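Local coordinates for hypothetical protein SSO2273 (Sulfolobus solfataricus, PDB 2X4H) that probably acts as a metal-responsive, DNA-binding transcription regulator of the DtxR/MntR family, and binds zinc ions, at residues A84-E89 and C103-F109; N79-K83 and L135-L139; N26-A32 and D66-I70. All blocks are in the same frame, centred on the assembly; numbering follows the deposited sequence.

Contact 1 of 3, residues A84-E89 and C103-F109; sequences AHRVIE and CEYSKQF. With ZN (zinc ion), chain M; ZN (zinc ion), chain N.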
loop_
_atom_site.group_PDB
_atom_site.type_symbol
_atom_site.label_atom_id
_atom_site.label_comp_id
_atom_site.label_asym_id
_atom_site.label_seq_id
_atom_site.Cartn_x
_atom_site.Cartn_y
_atom_site.Cartn_z
ATOM N N ALA C 84 -3.726 -19.287 -11.608
ATOM C CA ALA C 84 -2.581 -19.809 -10.843
ATOM C C ALA C 84 -2.998 -20.908 -9.865
ATOM O O ALA C 84 -2.351 -21.945 -9.808
ATOM C CB ALA C 84 -1.819 -18.674 -10.100
ATOM N N HIS C 85 -4.081 -20.683 -9.129
ATOM C CA HIS C 85 -4.574 -21.636 -8.150
ATOM C C HIS C 85 -4.896 -22.970 -8.841
ATOM O O HIS C 85 -4.423 -24.038 -8.434
ATOM C CB HIS C 85 -5.817 -21.075 -7.400
ATOM C CG HIS C 85 -6.498 -22.082 -6.520
ATOM N ND1 HIS C 85 -5.967 -22.503 -5.314
ATOM C CD2 HIS C 85 -7.626 -22.815 -6.715
ATOM C CE1 HIS C 85 -6.762 -23.424 -4.791
ATOM N NE2 HIS C 85 -7.758 -23.655 -5.637
ATOM N N ARG C 86 -5.640 -22.891 -9.933
ATOM C CA ARG C 86 -6.197 -24.062 -10.583
ATOM C C ARG C 86 -5.183 -24.823 -11.462
ATOM O O ARG C 86 -5.198 -26.066 -11.514
ATOM C CB ARG C 86 -7.445 -23.619 -11.359
ATOM C CG ARG C 86 -8.573 -23.215 -10.428
ATOM C CD ARG C 86 -9.815 -22.661 -11.119
ATOM N NE ARG C 86 -10.789 -22.268 -10.103
ATOM C CZ ARG C 86 -11.917 -21.592 -10.313
ATOM N NH1 ARG C 86 -12.269 -21.159 -11.509
ATOM N NH2 ARG C 86 -12.684 -21.295 -9.283
ATOM N N VAL C 87 -4.288 -24.101 -12.133
ATOM C CA VAL C 87 -3.189 -24.751 -12.832
ATOM C C VAL C 87 -2.281 -25.505 -11.847
ATOM O O VAL C 87 -1.925 -26.657 -12.092
ATOM C CB VAL C 87 -2.389 -23.746 -13.674
ATOM C CG1 VAL C 87 -1.100 -24.373 -14.196
ATOM C CG2 VAL C 87 -3.270 -23.201 -14.823
ATOM N N ILE C 88 -1.917 -24.880 -10.729
ATOM C CA ILE C 88 -1.145 -25.578 -9.699
ATOM C C ILE C 88 -1.894 -26.816 -9.195
ATOM O O ILE C 88 -1.297 -27.881 -9.083
ATOM C CB ILE C 88 -0.763 -24.651 -8.530
ATOM C CG1 ILE C 88 0.442 -23.791 -8.914
ATOM C CG2 ILE C 88 -0.366 -25.472 -7.293
ATOM C CD1 ILE C 88 0.605 -22.580 -8.055
ATOM N N GLU C 89 -3.196 -26.706 -8.944
ATOM C CA GLU C 89 -3.956 -27.857 -8.482
ATOM C C GLU C 89 -3.795 -29.055 -9.400
ATOM O O GLU C 89 -3.664 -30.176 -8.927
ATOM C CB GLU C 89 -5.452 -27.571 -8.408
ATOM C CG GLU C 89 -5.856 -26.676 -7.312
ATOM C CD GLU C 89 -7.342 -26.757 -6.995
ATOM O OE1 GLU C 89 -8.177 -26.949 -7.929
ATOM O OE2 GLU C 89 -7.665 -26.571 -5.794
ATOM N N CYS C 103 -5.884 -28.398 -3.109
ATOM C CA CYS C 103 -6.511 -27.095 -3.032
ATOM C C CYS C 103 -5.887 -26.272 -1.890
ATOM O O CYS C 103 -5.499 -25.126 -2.086
ATOM C CB CYS C 103 -8.027 -27.252 -2.829
ATOM S SG CYS C 103 -8.951 -25.716 -3.062
ATOM N N GLU C 104 -5.759 -26.902 -0.718
ATOM C CA GLU C 104 -5.223 -26.257 0.483
ATOM C C GLU C 104 -3.753 -25.879 0.305
ATOM O O GLU C 104 -3.347 -24.776 0.616
ATOM C CB GLU C 104 -5.402 -27.179 1.699
ATOM C CG GLU C 104 -6.866 -27.408 2.091
ATOM C CD GLU C 104 -7.107 -28.677 2.919
ATOM O OE1 GLU C 104 -8.293 -28.991 3.179
ATOM O OE2 GLU C 104 -6.133 -29.372 3.305
ATOM N N TYR C 105 -2.964 -26.793 -0.238
ATOM C CA TYR C 105 -1.559 -26.505 -0.482
ATOM C C TYR C 105 -1.371 -25.392 -1.488
ATOM O O TYR C 105 -0.523 -24.529 -1.301
ATOM C CB TYR C 105 -0.849 -27.724 -1.040
ATOM C CG TYR C 105 -0.440 -28.814 -0.077
ATOM C CD1 TYR C 105 -0.437 -28.641 1.299
ATOM C CD2 TYR C 105 -0.004 -30.030 -0.584
ATOM C CE1 TYR C 105 -0.014 -29.675 2.151
ATOM C CE2 TYR C 105 0.418 -31.038 0.238
ATOM C CZ TYR C 105 0.413 -30.869 1.602
ATOM O OH TYR C 105 0.843 -31.922 2.388
ATOM N N SER C 106 -2.117 -25.460 -2.595
ATOM C CA SER C 106 -2.012 -24.433 -3.631
ATOM C C SER C 106 -2.217 -23.013 -3.048
ATOM O O SER C 106 -1.494 -22.062 -3.401
ATOM C CB SER C 106 -3.004 -24.738 -4.770
ATOM O OG SER C 106 -2.933 -23.763 -5.811
ATOM N N LYS C 107 -3.165 -22.869 -2.124
ATOM C CA LYS C 107 -3.460 -21.544 -1.557
ATOM C C LYS C 107 -2.265 -20.968 -0.793
ATOM O O LYS C 107 -2.118 -19.752 -0.713
ATOM C CB LYS C 107 -4.710 -21.554 -0.661
ATOM C CG LYS C 107 -6.019 -21.626 -1.435
ATOM C CD LYS C 107 -7.244 -21.534 -0.512
ATOM C CE LYS C 107 -8.533 -21.679 -1.311
ATOM N NZ LYS C 107 -9.568 -22.467 -0.587
ATOM N N GLN C 108 -1.386 -21.823 -0.284
ATOM C CA GLN C 108 -0.207 -21.337 0.438
ATOM C C GLN C 108 0.871 -20.670 -0.428
ATOM O O GLN C 108 1.757 -20.041 0.108
ATOM C CB GLN C 108 0.416 -22.477 1.267
ATOM C CG GLN C 108 -0.476 -22.932 2.413
ATOM C CD GLN C 108 0.070 -24.125 3.156
ATOM O OE1 GLN C 108 1.241 -24.148 3.545
ATOM N NE2 GLN C 108 -0.788 -25.129 3.376
ATOM N N PHE C 109 0.830 -20.811 -1.748
ATOM C CA PHE C 109 1.849 -20.163 -2.592
ATOM C C PHE C 109 1.408 -19.732 -4.000
ATOM O O PHE C 109 2.152 -19.014 -4.675
ATOM C CB PHE C 109 3.103 -21.051 -2.697
ATOM C CG PHE C 109 2.872 -22.370 -3.371
ATOM C CD1 PHE C 109 3.188 -22.549 -4.718
ATOM C CD2 PHE C 109 2.373 -23.457 -2.651
ATOM C CE1 PHE C 109 2.973 -23.786 -5.357
ATOM C CE2 PHE C 109 2.153 -24.688 -3.275
ATOM C CZ PHE C 109 2.455 -24.853 -4.633
HETATM ZN ZN ZN M . -8.975 -25.073 -5.163
HETATM ZN ZN ZN N . -10.021 -26.550 -7.775
HETATM O O HOH W 1 -10.422 -24.357 -6.689
#

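Contact 2 of 3, residues N79-K83 and L135-L139; sequences NYLIK and LEIPL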
loop_
_atom_site.group_PDB
_atom_site.type_symbol
_atom_site.label_atom_id
_atom_site.label_comp_id
_atom_site.label_asym_id
_atom_site.label_seq_id
_atom_site.Cartn_x
_atom_site.Cartn_y
_atom_site.Cartn_z
ATOM N N ASN C 79 -8.385 -12.971 -12.481
ATOM C CA ASN C 79 -8.278 -14.131 -13.372
ATOM C C ASN C 79 -6.899 -14.775 -13.242
ATOM O O ASN C 79 -6.772 -15.993 -13.209
ATOM C CB ASN C 79 -8.535 -13.738 -14.821
ATOM C CG ASN C 79 -9.985 -13.449 -15.093
ATOM O OD1 ASN C 79 -10.856 -13.750 -14.281
ATOM N ND2 ASN C 79 -10.258 -12.861 -16.247
ATOM N N TYR C 80 -5.873 -13.941 -13.121
ATOM C CA TYR C 80 -4.537 -14.475 -13.072
ATOM C C TYR C 80 -4.323 -15.320 -11.792
ATOM O O TYR C 80 -3.714 -16.405 -11.857
ATOM C CB TYR C 80 -3.474 -13.390 -13.237
ATOM C CG TYR C 80 -2.160 -13.978 -12.928
ATOM C CD1 TYR C 80 -1.596 -14.946 -13.771
ATOM C CD2 TYR C 80 -1.510 -13.675 -11.734
ATOM C CE1 TYR C 80 -0.390 -15.569 -13.437
ATOM C CE2 TYR C 80 -0.296 -14.285 -11.396
ATOM C CZ TYR C 80 0.258 -15.213 -12.246
ATOM O OH TYR C 80 1.461 -15.767 -11.888
ATOM N N LEU C 81 -4.860 -14.884 -10.654
ATOM C CA LEU C 81 -4.780 -15.727 -9.447
ATOM C C LEU C 81 -5.635 -17.025 -9.549
ATOM O O LEU C 81 -5.259 -18.081 -9.022
ATOM C CB LEU C 81 -5.151 -14.935 -8.202
ATOM C CG LEU C 81 -5.137 -15.627 -6.841
ATOM C CD1 LEU C 81 -3.912 -16.499 -6.696
ATOM C CD2 LEU C 81 -5.166 -14.561 -5.728
ATOM N N ILE C 82 -6.775 -16.935 -10.224
ATOM C CA ILE C 82 -7.667 -18.078 -10.400
ATOM C C ILE C 82 -6.977 -19.107 -11.264
ATOM O O ILE C 82 -6.960 -20.291 -10.935
ATOM C CB ILE C 82 -9.015 -17.660 -11.013
ATOM C CG1 ILE C 82 -9.887 -16.958 -9.951
ATOM C CG2 ILE C 82 -9.737 -18.893 -11.621
ATOM C CD1 ILE C 82 -11.146 -16.248 -10.477
ATOM N N LYS C 83 -6.385 -18.639 -12.357
ATOM C CA LYS C 83 -5.551 -19.451 -13.235
ATOM C C LYS C 83 -4.395 -20.069 -12.447
ATOM O O LYS C 83 -4.108 -21.246 -12.584
ATOM C CB LYS C 83 -5.031 -18.582 -14.399
ATOM C CG LYS C 83 -4.238 -19.328 -15.465
ATOM C CD LYS C 83 -3.808 -18.485 -16.668
ATOM C CE LYS C 83 -3.089 -19.385 -17.682
ATOM N NZ LYS C 83 -2.631 -18.715 -18.942
ATOM N N LEU C 135 -14.068 -26.357 -11.862
ATOM C CA LEU C 135 -14.241 -24.920 -12.033
ATOM C C LEU C 135 -13.289 -24.409 -13.113
ATOM O O LEU C 135 -12.198 -24.946 -13.278
ATOM C CB LEU C 135 -14.040 -24.215 -10.703
ATOM C CG LEU C 135 -14.899 -24.694 -9.508
ATOM C CD1 LEU C 135 -14.337 -24.131 -8.176
ATOM C CD2 LEU C 135 -16.403 -24.374 -9.667
ATOM N N GLU C 136 -13.721 -23.386 -13.853
ATOM C CA GLU C 136 -13.047 -22.900 -15.072
ATOM C C GLU C 136 -11.700 -22.276 -14.844
ATOM O O GLU C 136 -11.506 -21.526 -13.897
ATOM C CB GLU C 136 -13.886 -21.849 -15.790
ATOM C CG GLU C 136 -14.540 -22.333 -17.033
ATOM C CD GLU C 136 -15.574 -21.368 -17.562
ATOM O OE1 GLU C 136 -15.285 -20.155 -17.625
ATOM O OE2 GLU C 136 -16.683 -21.830 -17.906
ATOM N N ILE C 137 -10.786 -22.526 -15.767
ATOM C CA ILE C 137 -9.465 -21.956 -15.707
ATOM C C ILE C 137 -9.395 -20.858 -16.746
ATOM O O ILE C 137 -9.523 -21.126 -17.898
ATOM C CB ILE C 137 -8.405 -23.043 -15.968
ATOM C CG1 ILE C 137 -8.436 -24.075 -14.847
ATOM C CG2 ILE C 137 -7.008 -22.442 -16.107
ATOM C CD1 ILE C 137 -7.433 -25.273 -15.032
ATOM N N PRO C 138 -9.214 -19.599 -16.338
ATOM C CA PRO C 138 -9.037 -18.551 -17.361
ATOM C C PRO C 138 -7.841 -18.833 -18.287
ATOM O O PRO C 138 -6.945 -19.621 -17.921
ATOM C CB PRO C 138 -8.779 -17.305 -16.523
ATOM C CG PRO C 138 -9.516 -17.550 -15.256
ATOM C CD PRO C 138 -9.355 -19.025 -14.988
ATOM N N LEU C 139 -7.813 -18.210 -19.466
ATOM C CA LEU C 139 -6.735 -18.462 -20.439
ATOM C C LEU C 139 -5.373 -17.970 -19.947
ATOM O O LEU C 139 -5.147 -16.769 -19.782
ATOM C CB LEU C 139 -7.056 -17.815 -21.794
ATOM C CG LEU C 139 -7.729 -18.694 -22.865
ATOM C CD1 LEU C 139 -8.627 -19.769 -22.245
ATOM C CD2 LEU C 139 -8.516 -17.816 -23.849
#

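Contact 3 of 3, residues N26-A32 and D66-I70; sequences NDSGEGA and DGVWI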
loop_
_atom_site.group_PDB
_atom_site.type_symbol
_atom_site.label_atom_id
_atom_site.label_comp_id
_atom_site.label_asym_id
_atom_site.label_seq_id
_atom_site.Cartn_x
_atom_site.Cartn_y
_atom_site.Cartn_z
ATOM N N ASN C 26 -20.060 -4.236 -8.854
ATOM C CA ASN C 26 -19.789 -3.684 -10.186
ATOM C C ASN C 26 -20.477 -4.493 -11.309
ATOM O O ASN C 26 -21.040 -3.909 -12.215
ATOM C CB ASN C 26 -18.292 -3.637 -10.500
ATOM C CG ASN C 26 -17.481 -2.733 -9.575
ATOM O OD1 ASN C 26 -16.248 -2.738 -9.667
ATOM N ND2 ASN C 26 -18.135 -1.975 -8.678
ATOM N N ASP C 27 -20.427 -5.823 -11.239
ATOM C CA ASP C 27 -21.130 -6.698 -12.212
ATOM C C ASP C 27 -22.617 -6.363 -12.276
ATOM O O ASP C 27 -23.248 -6.508 -13.316
ATOM C CB ASP C 27 -20.991 -8.194 -11.856
ATOM C CG ASP C 27 -19.638 -8.779 -12.240
ATOM O OD1 ASP C 27 -18.894 -8.147 -13.015
ATOM O OD2 ASP C 27 -19.315 -9.881 -11.753
ATOM N N SER C 28 -23.151 -5.916 -11.144
ATOM C CA SER C 28 -24.564 -5.577 -10.985
ATOM C C SER C 28 -24.896 -4.123 -11.400
ATOM O O SER C 28 -26.041 -3.709 -11.291
ATOM C CB SER C 28 -24.959 -5.798 -9.511
ATOM O OG SER C 28 -26.072 -6.656 -9.395
ATOM N N GLY C 29 -23.908 -3.352 -11.855
ATOM C CA GLY C 29 -24.140 -1.980 -12.321
ATOM C C GLY C 29 -24.011 -0.870 -11.275
ATOM O O GLY C 29 -24.450 0.259 -11.507
ATOM N N GLU C 30 -23.405 -1.159 -10.130
ATOM C CA GLU C 30 -23.181 -0.122 -9.106
ATOM C C GLU C 30 -21.776 -0.171 -8.492
ATOM O O GLU C 30 -21.124 -1.198 -8.521
ATOM C CB GLU C 30 -24.244 -0.215 -8.002
ATOM C CG GLU C 30 -24.503 -1.626 -7.469
ATOM C CD GLU C 30 -25.408 -1.636 -6.236
ATOM O OE1 GLU C 30 -25.016 -1.066 -5.191
ATOM O OE2 GLU C 30 -26.503 -2.229 -6.311
ATOM N N GLY C 31 -21.326 0.954 -7.940
ATOM C CA GLY C 31 -20.019 1.032 -7.274
ATOM C C GLY C 31 -20.060 0.370 -5.912
ATOM O O GLY C 31 -21.069 0.430 -5.218
ATOM N N ALA C 32 -18.970 -0.282 -5.530
ATOM C CA ALA C 32 -18.889 -0.934 -4.220
ATOM C C ALA C 32 -18.596 0.121 -3.157
ATOM O O ALA C 32 -17.496 0.682 -3.145
ATOM C CB ALA C 32 -17.793 -1.982 -4.221
ATOM N N ASP C 66 -19.513 7.192 -6.674
ATOM C CA ASP C 66 -20.464 6.086 -6.643
ATOM C C ASP C 66 -20.008 4.977 -5.692
ATOM O O ASP C 66 -20.820 4.178 -5.226
ATOM C CB ASP C 66 -20.561 5.500 -8.075
ATOM C CG ASP C 66 -21.831 4.678 -8.313
ATOM O OD1 ASP C 66 -22.721 4.658 -7.430
ATOM O OD2 ASP C 66 -21.950 4.066 -9.402
ATOM N N GLY C 67 -18.701 4.935 -5.432
ATOM C CA GLY C 67 -18.056 3.845 -4.712
ATOM C C GLY C 67 -16.833 3.340 -5.469
ATOM O O GLY C 67 -16.264 4.027 -6.325
ATOM N N VAL C 68 -16.442 2.115 -5.173
ATOM C CA VAL C 68 -15.226 1.541 -5.726
ATOM C C VAL C 68 -15.546 0.694 -6.967
ATOM O O VAL C 68 -16.505 -0.072 -6.978
ATOM C CB VAL C 68 -14.508 0.717 -4.645
ATOM C CG1 VAL C 68 -13.128 0.259 -5.127
ATOM C CG2 VAL C 68 -14.414 1.540 -3.352
ATOM N N TRP C 69 -14.748 0.871 -8.014
ATOM C CA TRP C 69 -14.901 0.117 -9.246
ATOM C C TRP C 69 -13.589 -0.587 -9.576
ATOM O O TRP C 69 -12.501 -0.007 -9.430
ATOM C CB TRP C 69 -15.312 1.024 -10.424
ATOM C CG TRP C 69 -16.691 1.605 -10.325
ATOM C CD1 TRP C 69 -17.035 2.770 -9.717
ATOM C CD2 TRP C 69 -17.911 1.068 -10.872
ATOM N NE1 TRP C 69 -18.382 2.995 -9.847
ATOM C CE2 TRP C 69 -18.946 1.963 -10.541
ATOM C CE3 TRP C 69 -18.226 -0.082 -11.599
ATOM C CZ2 TRP C 69 -20.273 1.745 -10.904
ATOM C CZ3 TRP C 69 -19.549 -0.302 -11.959
ATOM C CH2 TRP C 69 -20.553 0.611 -11.618
ATOM N N ILE C 70 -13.693 -1.830 -10.045
ATOM C CA ILE C 70 -12.507 -2.597 -10.432
ATOM C C ILE C 70 -11.982 -2.128 -11.796
ATOM O O ILE C 70 -12.739 -1.946 -12.714
ATOM C CB ILE C 70 -12.811 -4.118 -10.437
ATOM C CG1 ILE C 70 -11.514 -4.923 -10.558
ATOM C CG2 ILE C 70 -13.782 -4.501 -11.551
ATOM C CD1 ILE C 70 -11.701 -6.389 -10.302
#

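Contact 1 of 3, residues A84-E89 and C103-F109
His85, Glu89 and Cys103 meet around a zinc ion that ties helix 72-94 to helix 99-107. The metal takes His85 NE2 at 1.9 Å, Glu89 OE2, Cys103 SG and a water. Glu89 spreads its carboxylate over two metals: OE1 binds a second zinc at 1.9 Å, completed by Cys131 and His133, and the same water lies between the ions, at a longer 2.5 Å from the second. Carboxylate and water thus bridge a dinuclear zinc site in the metal-binding and dimerisation domain of this DtxR/MntR-family protein. With SG anti to the backbone N (chi1 -168°), Cys103 sets its sulfur at the edge of the His85 ring, beside NE2. Glu89 CG lies over one face of that ring, toward the rim, and the carbonyl O of Cys103 comes to its edge, 3.4 Å from CE1. At the other ring nitrogen, ND1 is hydrogen-bonded to Asp110, a second-shell carboxylate that fixes the ring's rotation and probably makes NE2 a stronger donor to zinc.

Away from the metals the packing is close. Ser106 OG gives a hydrogen bond of 3.0 Å to His85 O, on a lone pair in the carbonyl plane, although that oxygen already accepts Glu89 N of its own helix. Ile88 presses CG2 against Ser106 and brings CD1 to 3.8 Å from Phe109 CE1. The solvent side is looser: the exposed Lys107 only lays its CG 3.9 Å from His85 CE1, and its NZ touches neither the histidine nor Glu89.

The short helical segments run at 128° to each other, their axes 9.1 Å apart. Helix 115-124 packs on Ala84 and Val87, while Tyr105 and Phe109 meet Pro114 and Ile117 of the second subunit, respectively.

Contact 2 of 3, residues N79-K83 and L135-L139
The C-terminal tail of the metal-binding and dimerisation domain crosses helix 72-94, and Pro138 is the wedge that seats it. The proline ring sits between Asn79 and Ile82, one helical turn apart. Its CD meets Ile82 CG2 at 3.4 Å, tighter than ordinary van der Waals contact, the two side chains crossing at about a right angle. On the neighbouring flank, Pro138 CG rests 3.8 Å from Asn79 O, and its CB lies 4.0 Å from Asn79 CB.

Lys83 extends along the tail. With CG anti to the backbone N (chi1 -175°) and the chain straight beyond it, its methylenes pass Pro138 O, CD at 3.6 Å, and carry NZ to the terminal residue. There NZ is 3.3 Å from Leu139 O, at an angle too poor for a hydrogen bond. The ammonium is instead held by a salt bridge to Asp119 and a cation-pi contact with Tyr122, both on helix 115-124. Deeper in, Ile137 CG2 backs the lysine at 4.2 Å from CG.

No hydrogen bond joins the two segments, consistent with a tail seated here mainly by apolar packing, with the lysine's charge answered from helix 115-124.

Contact 3 of 3, residues N26-A32 and D66-I70
Asn26 reaches from the end of helix 13-27 across to strand 67-70 and uses both ends of its amide. CG, anti to the carbonyl carbon (chi1 -63°), carries the amide to the strand, and its turn about CB-CG points OD1 at Ile70 N (2.7 Å) and ND2 at Val68 O (3.0 Å), nearly straight at 173° and on a lone pair. The second N-H of ND2 reaches back to Glu30 O, 3.1 Å away, so three bonds fix the amide's rotation. The amide lies over the Trp69 indole, the two planes 21° apart. Just after Asn26 the helix ends in a Schellman motif, with Gly29 at positive phi, and Ala32 then pairs with Val68 in a single antiparallel, hydrogen-bonded bridge; Val68 O accepts Ala32 N as well as the asparagine. Helix 13-27 is thus joined to hairpin 61-64/67-70, consistent with the wing of a winged helix-turn-helix domain, as in DtxR relatives. Without the amide, as with an alanine here, Ile70 N would probably lack its acceptor and Glu30 O its donor, opening a gap over the indole. Asn26 ND2, Glu30 O and Gly31 CA lie over one indole face, each toward its rim, Gly31 CA making a CH-pi contact 3.9 Å from the five-membered ring's centroid. At Gly31 a side chain would collide with Asp66 O, and Asp66 OD2 adds a weak bond to Gly31 N.

How the contacts relate
Contacts 1 and 2 share helix 72-94, and contact 1 is nested within the chain loop that contact 2 closes. Their centres are 11 Å apart and they touch mainly through Arg86, which reaches Glu136 O and packs on Leu135 and Ile137, with Val87 also packing on Ile137. Contact 1 is mostly buried and built on metal bonds; contact 2, partly buried, depends on apolar packing. Contact 3, also partly buried, belongs to the DNA-binding domain and relies on hydrogen bonds and an indole face. It lies across the chain's centre from contact 1, about 29 Å between centres, and touches neither of the others, although strand 67-70 leads directly into their shared helix.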